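Local coordinates for ORC1-type DNA replication protein 2 (Aeropyrum pernix, PDB 1W5T) that binds and probably hydrolyses ATP through its AAA+ domain, binds DNA and takes part in regulating DNA replication, at residues A[74-79]-A[85-90]; A[90-95]-A[104-109]; A[121-126]-A[169-174]; A[149-154]-A[159-164]. All coordinates share one frame; numbering follows the deposited sequence.

Contact 1 (A[74-79]-A[85-90])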
loop_
_atom_site.group_PDB
_atom_site.type_symbol
_atom_site.label_atom_id
_atom_site.label_comp_id
_atom_site.label_asym_id
_atom_site.label_seq_id
_atom_site.Cartn_x
_atom_site.Cartn_y
_atom_site.Cartn_z
ATOM N N LYS A 74 1.041 -8.567 15.450
ATOM C CA LYS A 74 0.166 -9.354 16.303
ATOM C C LYS A 74 0.791 -10.721 16.586
ATOM O O LYS A 74 0.902 -11.114 17.753
ATOM C CB LYS A 74 -1.249 -9.463 15.714
ATOM C CG LYS A 74 -2.286 -10.080 16.638
ATOM C CD LYS A 74 -3.688 -10.124 15.962
ATOM C CE LYS A 74 -3.880 -11.340 14.991
ATOM N NZ LYS A 74 -5.011 -11.194 13.977
ATOM N N ARG A 75 1.247 -11.407 15.546
ATOM C CA ARG A 75 1.975 -12.679 15.724
ATOM C C ARG A 75 3.252 -12.592 16.545
ATOM O O ARG A 75 3.498 -13.450 17.366
ATOM C CB ARG A 75 2.239 -13.362 14.366
ATOM C CG ARG A 75 0.913 -13.827 13.722
ATOM C CD ARG A 75 0.275 -15.009 14.431
ATOM N NE ARG A 75 1.183 -16.150 14.360
ATOM C CZ ARG A 75 1.932 -16.705 15.335
ATOM N NH1 ARG A 75 1.901 -16.302 16.611
ATOM N NH2 ARG A 75 2.720 -17.726 14.983
ATOM N N VAL A 76 4.081 -11.582 16.304
ATOM C CA VAL A 76 5.278 -11.406 17.122
ATOM C C VAL A 76 4.863 -11.365 18.627
ATOM O O VAL A 76 5.382 -12.106 19.477
ATOM C CB VAL A 76 6.051 -10.156 16.692
ATOM C CG1 VAL A 76 7.190 -9.855 17.649
ATOM C CG2 VAL A 76 6.595 -10.353 15.278
ATOM N N SER A 77 3.878 -10.541 18.926
ATOM C CA SER A 77 3.328 -10.430 20.271
ATOM C C SER A 77 2.800 -11.759 20.856
ATOM O O SER A 77 3.155 -12.094 22.004
ATOM C CB SER A 77 2.213 -9.380 20.284
ATOM O OG SER A 77 2.091 -8.784 21.560
ATOM N N GLU A 78 1.962 -12.507 20.116
ATOM C CA GLU A 78 1.524 -13.807 20.647
ATOM C C GLU A 78 2.704 -14.754 20.928
ATOM O O GLU A 78 2.782 -15.339 22.025
ATOM C CB GLU A 78 0.459 -14.552 19.824
ATOM C CG GLU A 78 -0.190 -13.833 18.658
ATOM C CD GLU A 78 -1.259 -14.687 17.917
ATOM O OE1 GLU A 78 -1.383 -15.902 18.225
ATOM O OE2 GLU A 78 -1.963 -14.120 17.013
ATOM N N ALA A 79 3.614 -14.885 19.955
ATOM C CA ALA A 79 4.742 -15.817 20.096
ATOM C C ALA A 79 5.689 -15.408 21.246
ATOM O O ALA A 79 6.236 -16.275 21.958
ATOM C CB ALA A 79 5.499 -15.970 18.802
ATOM N N LEU A 85 7.576 -12.789 27.383
ATOM C CA LEU A 85 8.363 -11.565 27.165
ATOM C C LEU A 85 7.720 -10.131 27.303
ATOM O O LEU A 85 8.331 -9.230 28.000
ATOM C CB LEU A 85 9.161 -11.695 25.876
ATOM C CG LEU A 85 10.400 -12.567 26.137
ATOM C CD1 LEU A 85 11.143 -12.907 24.883
ATOM C CD2 LEU A 85 11.347 -11.895 27.111
ATOM N N THR A 86 6.546 -9.949 26.662
ATOM C CA THR A 86 5.786 -8.668 26.506
ATOM C C THR A 86 6.199 -7.702 25.368
ATOM O O THR A 86 7.068 -6.842 25.539
ATOM C CB THR A 86 5.488 -7.856 27.825
ATOM O OG1 THR A 86 5.064 -8.714 28.885
ATOM C CG2 THR A 86 4.224 -6.949 27.632
ATOM N N VAL A 87 5.563 -7.825 24.206
ATOM C CA VAL A 87 5.790 -6.835 23.182
ATOM C C VAL A 87 4.516 -6.058 22.896
ATOM O O VAL A 87 3.455 -6.634 22.637
ATOM C CB VAL A 87 6.585 -7.349 21.895
ATOM C CG1 VAL A 87 7.147 -8.762 22.054
ATOM C CG2 VAL A 87 5.810 -7.178 20.603
ATOM N N LYS A 88 4.648 -4.745 23.016
ATOM C CA LYS A 88 3.594 -3.831 22.682
ATOM C C LYS A 88 3.694 -3.451 21.239
ATOM O O LYS A 88 4.752 -3.520 20.634
ATOM C CB LYS A 88 3.625 -2.557 23.552
ATOM C CG LYS A 88 4.636 -2.540 24.714
ATOM C CD LYS A 88 3.942 -2.347 26.074
ATOM C CE LYS A 88 3.298 -0.927 26.268
ATOM N NZ LYS A 88 1.881 -1.036 26.916
ATOM N N GLN A 89 2.555 -3.043 20.703
ATOM C CA GLN A 89 2.393 -2.725 19.291
ATOM C C GLN A 89 1.984 -1.264 19.179
ATOM O O GLN A 89 1.170 -0.779 19.948
ATOM C CB GLN A 89 1.343 -3.653 18.676
ATOM C CG GLN A 89 1.398 -5.124 19.250
ATOM C CD GLN A 89 0.187 -6.025 18.911
ATOM O OE1 GLN A 89 -0.243 -6.118 17.758
ATOM N NE2 GLN A 89 -0.322 -6.723 19.917
ATOM N N ALA A 90 2.568 -0.527 18.252
ATOM C CA ALA A 90 2.065 0.807 18.079
ATOM C C ALA A 90 1.930 0.973 16.603
ATOM O O ALA A 90 2.788 0.512 15.861
ATOM C CB ALA A 90 2.997 1.884 18.691
HETATM O O HOH W 1 3.803 -10.167 23.913
#
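Ser77 and Val87 bring helix 74-79 and strand 87-90 together, their CA atoms 5.2 Å apart. The two segments run nearly antiparallel, at 165°, with axes 8.1 Å apart at closest approach. This is the P-loop NTPase fold of an AAA+ domain. Helix 65-82 starts at the phosphate-binding loop and packs back along strand 87-93, at the edge of the parallel sheet. One side-chain hydrogen bond joins the segments. Ser77 OG donates to Val87 O over 2.8 Å, approaching in the carbonyl plane with a C=O...donor angle of 150°. With OG turned opposite the backbone N (chi1 -152°), the hydroxyl reaches the strand. An alanine here lacks this hydroxyl and would probably leave Val87 O without its bond from the helix. Water 1 makes a second, backbone-only link, donating to Ser77 O at 2.8 Å and accepting from Val87 N at 2.9 Å. Thus the helix side serves both backbone polar atoms of Val87, while Thr86, Lys88 and Ala90 use theirs on strand 139-145. The apolar part is small. Val76 CG1 lies 4.2 Å from Val87 CG2, and Val76 also touches Leu39 of helix 28-43 and Leu141 of the neighbouring strand. Gln89, its chain extended beyond CG, reaches the helix with its amide, NE2 near Ser77 and OE1 near Lys74. Gln89 OE1 stands 3.6 Å from Lys74 CA.

Contact 2 (A[90-95]-A[104-109])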
loop_
_atom_site.group_PDB
_atom_site.type_symbol
_atom_site.label_atom_id
_atom_site.label_comp_id
_atom_site.label_asym_id
_atom_site.label_seq_id
_atom_site.Cartn_x
_atom_site.Cartn_y
_atom_site.Cartn_z
ATOM N N ALA A 90 2.568 -0.527 18.252
ATOM C CA ALA A 90 2.065 0.807 18.079
ATOM C C ALA A 90 1.930 0.973 16.603
ATOM O O ALA A 90 2.788 0.512 15.861
ATOM C CB ALA A 90 2.997 1.884 18.691
ATOM N N TYR A 91 0.849 1.618 16.188
ATOM C CA TYR A 91 0.555 1.792 14.785
ATOM C C TYR A 91 0.421 3.266 14.483
ATOM O O TYR A 91 -0.340 3.978 15.103
ATOM C CB TYR A 91 -0.703 1.012 14.345
ATOM C CG TYR A 91 -1.056 1.267 12.901
ATOM C CD1 TYR A 91 -0.394 0.591 11.848
ATOM C CD2 TYR A 91 -1.999 2.206 12.590
ATOM C CE1 TYR A 91 -0.716 0.869 10.496
ATOM C CE2 TYR A 91 -2.293 2.534 11.289
ATOM C CZ TYR A 91 -1.686 1.866 10.244
ATOM O OH TYR A 91 -2.072 2.221 8.989
ATOM N N VAL A 92 1.199 3.733 13.532
ATOM C CA VAL A 92 1.101 5.109 13.115
ATOM C C VAL A 92 1.004 5.211 11.617
ATOM O O VAL A 92 1.864 4.707 10.902
ATOM C CB VAL A 92 2.363 5.913 13.553
ATOM C CG1 VAL A 92 2.162 7.395 13.295
ATOM C CG2 VAL A 92 2.692 5.608 15.049
ATOM N N ASN A 93 -0.060 5.869 11.169
ATOM C CA ASN A 93 -0.202 6.266 9.791
ATOM C C ASN A 93 0.400 7.674 9.596
ATOM O O ASN A 93 -0.150 8.663 10.090
ATOM C CB ASN A 93 -1.668 6.289 9.395
ATOM C CG ASN A 93 -1.847 6.472 7.904
ATOM O OD1 ASN A 93 -1.052 7.179 7.262
ATOM N ND2 ASN A 93 -2.846 5.790 7.327
ATOM N N ALA A 94 1.500 7.751 8.855
ATOM C CA ALA A 94 2.305 8.962 8.798
ATOM C C ALA A 94 1.727 10.079 7.925
ATOM O O ALA A 94 2.232 11.200 7.943
ATOM C CB ALA A 94 3.708 8.631 8.374
ATOM N N PHE A 95 0.676 9.773 7.164
ATOM C CA PHE A 95 -0.186 10.797 6.565
ATOM C C PHE A 95 -0.797 11.697 7.655
ATOM O O PHE A 95 -0.992 12.922 7.466
ATOM C CB PHE A 95 -1.370 10.136 5.848
ATOM C CG PHE A 95 -1.170 9.914 4.382
ATOM C CD1 PHE A 95 -0.089 10.467 3.710
ATOM C CD2 PHE A 95 -2.080 9.122 3.670
ATOM C CE1 PHE A 95 0.093 10.240 2.334
ATOM C CE2 PHE A 95 -1.925 8.889 2.283
ATOM C CZ PHE A 95 -0.831 9.452 1.612
ATOM N N LEU A 104 5.839 10.612 17.331
ATOM C CA LEU A 104 6.223 10.180 18.659
ATOM C C LEU A 104 5.121 10.275 19.707
ATOM O O LEU A 104 4.952 9.370 20.539
ATOM C CB LEU A 104 7.458 10.928 19.133
ATOM C CG LEU A 104 8.748 10.538 18.436
ATOM C CD1 LEU A 104 9.823 11.277 19.179
ATOM C CD2 LEU A 104 9.036 9.063 18.422
ATOM N N SER A 105 4.347 11.341 19.681
ATOM C CA SER A 105 3.339 11.448 20.737
ATOM C C SER A 105 2.195 10.480 20.449
ATOM O O SER A 105 1.566 9.941 21.358
ATOM C CB SER A 105 2.878 12.891 20.931
ATOM O OG SER A 105 2.239 13.357 19.760
ATOM N N LEU A 106 1.958 10.214 19.176
ATOM C CA LEU A 106 1.043 9.139 18.816
ATOM C C LEU A 106 1.580 7.786 19.329
ATOM O O LEU A 106 0.838 7.020 19.930
ATOM C CB LEU A 106 0.763 9.123 17.300
ATOM C CG LEU A 106 -0.148 10.263 16.809
ATOM C CD1 LEU A 106 -0.191 10.286 15.275
ATOM C CD2 LEU A 106 -1.583 10.248 17.408
ATOM N N ILE A 107 2.867 7.513 19.151
ATOM C CA ILE A 107 3.416 6.255 19.662
ATOM C C ILE A 107 3.263 6.115 21.212
ATOM O O ILE A 107 2.866 5.041 21.674
ATOM C CB ILE A 107 4.886 6.002 19.164
ATOM C CG1 ILE A 107 4.932 5.788 17.645
ATOM C CG2 ILE A 107 5.514 4.832 19.896
ATOM C CD1 ILE A 107 6.315 5.998 17.043
ATOM N N VAL A 108 3.557 7.176 21.995
ATOM C CA VAL A 108 3.325 7.119 23.458
ATOM C C VAL A 108 1.855 6.927 23.884
ATOM O O VAL A 108 1.597 6.128 24.787
ATOM C CB VAL A 108 4.019 8.270 24.340
ATOM C CG1 VAL A 108 5.018 9.100 23.595
ATOM C CG2 VAL A 108 2.990 9.145 25.080
ATOM N N ARG A 109 0.915 7.667 23.263
ATOM C CA ARG A 109 -0.534 7.503 23.460
ATOM C C ARG A 109 -0.841 5.992 23.432
ATOM O O ARG A 109 -1.421 5.449 24.365
ATOM C CB ARG A 109 -1.334 8.222 22.329
ATOM C CG ARG A 109 -1.859 9.682 22.597
ATOM C CD ARG A 109 -3.057 10.208 21.622
ATOM N NE ARG A 109 -3.184 9.494 20.327
ATOM C CZ ARG A 109 -4.246 8.872 19.771
ATOM N NH1 ARG A 109 -4.069 8.304 18.594
ATOM N NH2 ARG A 109 -5.446 8.798 20.332
#
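Val92 and Ile107 make the tightest meeting between strand 90-93 and helix 104-109. Val92 CG2 lies 3.4 Å from Ile107 CG1, and the two side chains cross at about a right angle. The torsions explain the match. Ile107 CG1 stands opposite its own carbonyl carbon (chi1 -66°), which sends the longer branch along the strand to Val92. The shorter branch goes to Ala90, with Ile107 CG2 4.1 Å from Ala90 CB. Val92 divides its methyls in a similar way. Val92 CG1, anti to the backbone N (chi1 -172°), comes within 4.2 Å of Leu106 CD1, while CG2 is left for Ile107. The helix thus packs on one face of the sheet of the AAA+ fold. Leu140 and Val142 of strand 139-145 also touch Ile107. Tyr91, pointing away from this helix, bonds through OH to Asp145 and makes a cation-pi contact with Lys70. At the end of the strand, Asn93 OD1 accepts from Phe95 N at 3.1 Å, an Asx turn. No hydrogen bond crosses between the segments. The contact therefore rests on the fit of methyl and methylene groups, with no polar pair to fix the register.

Contact 3 (A[121-126]-A[169-174])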
loop_
_atom_site.group_PDB
_atom_site.type_symbol
_atom_site.label_atom_id
_atom_site.label_comp_id
_atom_site.label_asym_id
_atom_site.label_seq_id
_atom_site.Cartn_x
_atom_site.Cartn_y
_atom_site.Cartn_z
ATOM N N PRO A 121 11.149 17.757 23.127
ATOM C CA PRO A 121 11.694 17.496 21.785
ATOM C C PRO A 121 11.550 16.009 21.432
ATOM O O PRO A 121 11.536 15.166 22.307
ATOM C CB PRO A 121 13.166 17.909 21.889
ATOM C CG PRO A 121 13.271 18.680 23.191
ATOM C CD PRO A 121 12.177 18.212 24.082
ATOM N N ALA A 122 11.416 15.740 20.138
ATOM C CA ALA A 122 11.315 14.399 19.572
ATOM C C ALA A 122 12.322 13.444 20.185
ATOM O O ALA A 122 11.966 12.338 20.609
ATOM C CB ALA A 122 11.490 14.467 18.065
ATOM N N LEU A 123 13.573 13.883 20.265
ATOM C CA LEU A 123 14.621 13.101 20.912
ATOM C C LEU A 123 14.276 12.754 22.357
ATOM O O LEU A 123 14.520 11.627 22.790
ATOM C CB LEU A 123 15.968 13.853 20.850
ATOM C CG LEU A 123 17.183 13.363 21.660
ATOM C CD1 LEU A 123 17.634 11.990 21.167
ATOM C CD2 LEU A 123 18.378 14.348 21.628
ATOM N N ASP A 124 13.730 13.712 23.103
ATOM C CA ASP A 124 13.500 13.535 24.537
ATOM C C ASP A 124 12.372 12.533 24.765
ATOM O O ASP A 124 12.446 11.696 25.674
ATOM C CB ASP A 124 13.183 14.863 25.227
ATOM C CG ASP A 124 14.425 15.700 25.533
ATOM O OD1 ASP A 124 15.531 15.499 24.954
ATOM O OD2 ASP A 124 14.376 16.639 26.366
ATOM N N ILE A 125 11.362 12.592 23.901
ATOM C CA ILE A 125 10.259 11.638 23.953
ATOM C C ILE A 125 10.736 10.186 23.709
ATOM O O ILE A 125 10.267 9.242 24.323
ATOM C CB ILE A 125 9.139 11.994 22.940
ATOM C CG1 ILE A 125 8.567 13.406 23.172
ATOM C CG2 ILE A 125 8.035 10.942 23.020
ATOM C CD1 ILE A 125 7.512 13.841 22.097
ATOM N N LEU A 126 11.668 10.057 22.789
ATOM C CA LEU A 126 12.299 8.817 22.464
ATOM C C LEU A 126 13.095 8.306 23.663
ATOM O O LEU A 126 13.037 7.120 23.970
ATOM C CB LEU A 126 13.186 9.030 21.235
ATOM C CG LEU A 126 13.469 7.821 20.335
ATOM C CD1 LEU A 126 12.197 7.166 19.863
ATOM C CD2 LEU A 126 14.323 8.240 19.151
ATOM N N GLU A 169 21.659 3.052 18.854
ATOM C CA GLU A 169 23.011 3.596 18.701
ATOM C C GLU A 169 23.051 5.020 19.227
ATOM O O GLU A 169 24.086 5.456 19.722
ATOM C CB GLU A 169 23.442 3.605 17.234
ATOM C CG GLU A 169 23.613 2.225 16.600
ATOM C CD GLU A 169 24.043 2.307 15.140
ATOM O OE1 GLU A 169 23.547 1.494 14.332
ATOM O OE2 GLU A 169 24.879 3.188 14.792
ATOM N N GLU A 170 21.931 5.739 19.131
ATOM C CA GLU A 170 21.860 7.127 19.591
ATOM C C GLU A 170 21.402 7.226 21.039
ATOM O O GLU A 170 21.844 8.116 21.780
ATOM C CB GLU A 170 20.899 7.939 18.719
ATOM C CG GLU A 170 21.449 8.313 17.349
ATOM C CD GLU A 170 21.634 9.819 17.167
ATOM O OE1 GLU A 170 22.121 10.237 16.090
ATOM O OE2 GLU A 170 21.294 10.600 18.089
ATOM N N ILE A 171 20.473 6.353 21.428
ATOM C CA ILE A 171 19.902 6.399 22.764
ATOM C C ILE A 171 19.987 5.025 23.386
ATOM O O ILE A 171 19.038 4.251 23.278
ATOM C CB ILE A 171 18.451 6.920 22.738
ATOM C CG1 ILE A 171 18.382 8.245 21.986
ATOM C CG2 ILE A 171 17.920 7.095 24.161
ATOM C CD1 ILE A 171 16.997 8.672 21.646
ATOM N N PRO A 172 21.126 4.723 24.023
ATOM C CA PRO A 172 21.339 3.414 24.673
ATOM C C PRO A 172 20.459 3.286 25.893
ATOM O O PRO A 172 20.185 4.292 26.529
ATOM C CB PRO A 172 22.823 3.445 25.075
ATOM C CG PRO A 172 23.416 4.556 24.226
ATOM C CD PRO A 172 22.310 5.597 24.159
ATOM N N SER A 173 19.986 2.083 26.168
ATOM C CA SER A 173 19.232 1.799 27.368
ATOM C C SER A 173 20.169 1.671 28.590
ATOM O O SER A 173 21.374 1.508 28.435
ATOM C CB SER A 173 18.512 0.495 27.161
ATOM O OG SER A 173 19.391 -0.407 26.494
ATOM N N ARG A 174 19.592 1.744 29.791
ATOM C CA ARG A 174 20.329 1.638 31.053
ATOM C C ARG A 174 21.041 0.318 31.177
ATOM O O ARG A 174 22.175 0.277 31.615
ATOM C CB ARG A 174 19.386 1.832 32.230
ATOM C CG ARG A 174 19.619 3.137 32.938
ATOM C CD ARG A 174 18.466 4.119 32.969
ATOM N NE ARG A 174 18.970 5.136 33.841
ATOM C CZ ARG A 174 19.021 6.442 33.689
ATOM N NH1 ARG A 174 18.469 7.095 32.670
ATOM N NH2 ARG A 174 19.646 7.101 34.649
#
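Ile171 pushes its CD1 methyl between Leu123 and Leu126, one turn apart on helix 122-126. This is plain helix packing within the AAA+ domain, away from the nucleotide site. The contact across the segments is apolar. Ile171 CD1 is 3.4 Å from Leu123 CD1, a tight approach, and 3.7 Å from Leu126 CD2. Ile171 CD1 also lies over the root of the second leucine, 3.8 Å from Leu126 CB. Both leucine side chains cross the isoleucine obliquely. CG1 of Ile171 sits opposite its carbonyl carbon (chi1 -52°), and the nearly extended chi2 of 167° carries CD1 out to the helix. In Leu123 the CB bond does not point straight at the partner, but the end of the side chain swings nearer. Ile171 and Leu126 are buried, while Leu123 is exposed.

No hydrogen bond crosses between the segments. Pro121 takes the N-cap position, and Pro121 O accepts from Ile125 N at 3.0 Å. Asp124 points away from Ile171 and forms a salt bridge with Lys127. Backbone shape matters on the other side. Ile171 is the first residue to leave the helical conformation after helix 167-170, so its side chain is offered from the exit of that helix.

Around the contact, helix 122-136 packs against two other helices. Ala122 and Ile125 touch helix 100-111, and Leu126 reaches Leu164 of helix 158-165. The segment after Ile171 stays beside helix 122-136, with Ser173 touching Val130 and Arg174 touching Tyr134, before the chain enters strand 180-186.

Contact 4 (A[149-154]-A[159-164])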
loop_
_atom_site.group_PDB
_atom_site.type_symbol
_atom_site.label_atom_id
_atom_site.label_comp_id
_atom_site.label_asym_id
_atom_site.label_seq_id
_atom_site.Cartn_x
_atom_site.Cartn_y
_atom_site.Cartn_z
ATOM N N SER A 149 5.379 9.079 2.941
ATOM C CA SER A 149 5.062 10.461 3.331
ATOM C C SER A 149 6.008 11.043 4.394
ATOM O O SER A 149 6.151 12.261 4.558
ATOM C CB SER A 149 3.598 10.637 3.740
ATOM O OG SER A 149 3.376 10.235 5.073
ATOM N N MET A 150 6.675 10.166 5.122
ATOM C CA MET A 150 7.678 10.630 6.052
ATOM C C MET A 150 8.930 11.026 5.309
ATOM O O MET A 150 9.748 11.719 5.872
ATOM C CB MET A 150 7.995 9.556 7.070
ATOM C CG MET A 150 7.063 9.556 8.247
ATOM S SD MET A 150 7.405 8.158 9.320
ATOM C CE MET A 150 8.943 8.604 9.990
ATOM N N LEU A 151 9.090 10.590 4.051
ATOM C CA LEU A 151 10.285 10.916 3.245
ATOM C C LEU A 151 10.123 12.178 2.392
ATOM O O LEU A 151 11.103 12.866 2.113
ATOM C CB LEU A 151 10.705 9.728 2.355
ATOM C CG LEU A 151 11.024 8.427 3.092
ATOM C CD1 LEU A 151 11.023 7.242 2.119
ATOM C CD2 LEU A 151 12.328 8.525 3.915
ATOM N N SER A 152 8.892 12.463 1.947
ATOM C CA SER A 152 8.602 13.692 1.208
ATOM C C SER A 152 7.841 14.622 2.157
ATOM O O SER A 152 6.608 14.744 2.101
ATOM C CB SER A 152 7.815 13.423 -0.079
ATOM O OG SER A 152 6.639 12.688 0.177
ATOM N N SER A 153 8.600 15.250 3.043
ATOM C CA SER A 153 8.069 16.038 4.140
ATOM C C SER A 153 9.246 16.888 4.608
ATOM O O SER A 153 10.197 16.357 5.192
ATOM C CB SER A 153 7.606 15.105 5.264
ATOM O OG SER A 153 6.621 15.695 6.105
ATOM N N PRO A 154 9.239 18.182 4.280
ATOM C CA PRO A 154 10.272 19.110 4.780
ATOM C C PRO A 154 10.255 19.249 6.309
ATOM O O PRO A 154 11.313 19.488 6.917
ATOM C CB PRO A 154 9.922 20.436 4.101
ATOM C CG PRO A 154 9.069 20.049 2.905
ATOM C CD PRO A 154 8.287 18.850 3.371
ATOM N N GLU A 159 18.251 13.682 9.410
ATOM C CA GLU A 159 18.975 13.403 10.641
ATOM C C GLU A 159 18.062 12.796 11.716
ATOM O O GLU A 159 18.496 11.940 12.472
ATOM C CB GLU A 159 19.623 14.697 11.143
ATOM C CG GLU A 159 18.700 15.908 11.019
ATOM C CD GLU A 159 18.976 16.774 9.791
ATOM O OE1 GLU A 159 19.163 17.990 9.983
ATOM O OE2 GLU A 159 18.993 16.269 8.643
ATOM N N ASP A 160 16.802 13.235 11.747
ATOM C CA ASP A 160 15.778 12.712 12.665
ATOM C C ASP A 160 15.381 11.258 12.412
ATOM O O ASP A 160 15.348 10.458 13.341
ATOM C CB ASP A 160 14.530 13.575 12.592
ATOM C CG ASP A 160 14.744 14.945 13.175
ATOM O OD1 ASP A 160 15.644 15.085 14.051
ATOM O OD2 ASP A 160 14.043 15.917 12.811
ATOM N N LEU A 161 15.056 10.945 11.160
ATOM C CA LEU A 161 14.728 9.591 10.752
ATOM C C LEU A 161 15.889 8.699 11.148
ATOM O O LEU A 161 15.735 7.558 11.594
ATOM C CB LEU A 161 14.540 9.526 9.240
ATOM C CG LEU A 161 13.245 10.043 8.621
ATOM C CD1 LEU A 161 13.265 9.812 7.116
ATOM C CD2 LEU A 161 12.031 9.393 9.256
ATOM N N TYR A 162 17.069 9.268 10.984
ATOM C CA TYR A 162 18.304 8.593 11.298
ATOM C C TYR A 162 18.339 8.174 12.753
ATOM O O TYR A 162 18.619 7.018 13.036
ATOM C CB TYR A 162 19.450 9.529 10.994
ATOM C CG TYR A 162 20.767 8.864 10.881
ATOM C CD1 TYR A 162 21.410 8.343 12.016
ATOM C CD2 TYR A 162 21.399 8.768 9.648
ATOM C CE1 TYR A 162 22.635 7.743 11.922
ATOM C CE2 TYR A 162 22.640 8.161 9.542
ATOM C CZ TYR A 162 23.247 7.648 10.690
ATOM O OH TYR A 162 24.485 7.035 10.633
ATOM N N THR A 163 18.054 9.096 13.670
ATOM C CA THR A 163 18.097 8.774 15.089
ATOM C C THR A 163 16.966 7.804 15.467
ATOM O O THR A 163 17.201 6.827 16.186
ATOM C CB THR A 163 18.123 10.046 16.014
ATOM O OG1 THR A 163 16.902 10.779 15.879
ATOM C CG2 THR A 163 19.158 11.053 15.530
ATOM N N LEU A 164 15.767 8.071 14.949
ATOM C CA LEU A 164 14.609 7.183 15.118
ATOM C C LEU A 164 14.911 5.747 14.707
ATOM O O LEU A 164 14.673 4.822 15.466
ATOM C CB LEU A 164 13.386 7.693 14.339
ATOM C CG LEU A 164 12.164 6.766 14.397
ATOM C CD1 LEU A 164 11.540 6.735 15.791
ATOM C CD2 LEU A 164 11.120 7.100 13.331
#
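Asp160 O, on the residue before the Leu161 that meets Met150, is gripped by two donors. Leu164 N donates to Asp160 O at 2.9 Å, the regular helical bond. Thr163 OG1 donates to the same Asp160 O at 3.0 Å, tilted 19° from the carbonyl plane. These bonds belong to helix 158-165 of the AAA+ domain. The partner segment, 149-154, overlaps the short helix 148-151, which follows strand 139-145, where the Walker B motif of AAA+ proteins probably lies. The contact itself is apolar and buried. Leu161 faces Met150 and Leu151 and gives each a methyl. Leu161 CD2 meets Met150 CE at 3.3 Å, a tight approach. The methionine chain is extended at chi2 but bends at chi3 (70°), which turns the methyl toward the helix. Met150 CE also lies 4.3 Å from Leu164 CD2, one turn further on. Met150 also touches Ala94 and Ile103, so it joins this helix to the loop after strand 87-93 and to helix 100-111. Leu151 touches Ala191, Tyr194 and Met195 of helix 190-198 as well. Its side chain crosses that of Leu161 at about a right angle, with Leu151 CD2 3.6 Å from Leu161 CD1.

In the fold
All four contacts lie in the AAA domain. Contacts 1 and 2 are in series and share strand 87-93, an edge of the five-stranded parallel sheet, with centres about 17 Å apart. One joins that strand to the helix after the P-loop, the other to helix 100-111. Contact 3 follows along the chain, with contact 4 nested inside the loop it closes; their centres are about 16 Å apart. Packing continues from contact 2 to contact 3 through Val108 and Ile125, to contact 4 through Ala94 and Met150, and between contacts 3 and 4 through Leu126 and Leu164. The edge strand is thus linked through packed helices to the outer part of the nucleotide-binding domain.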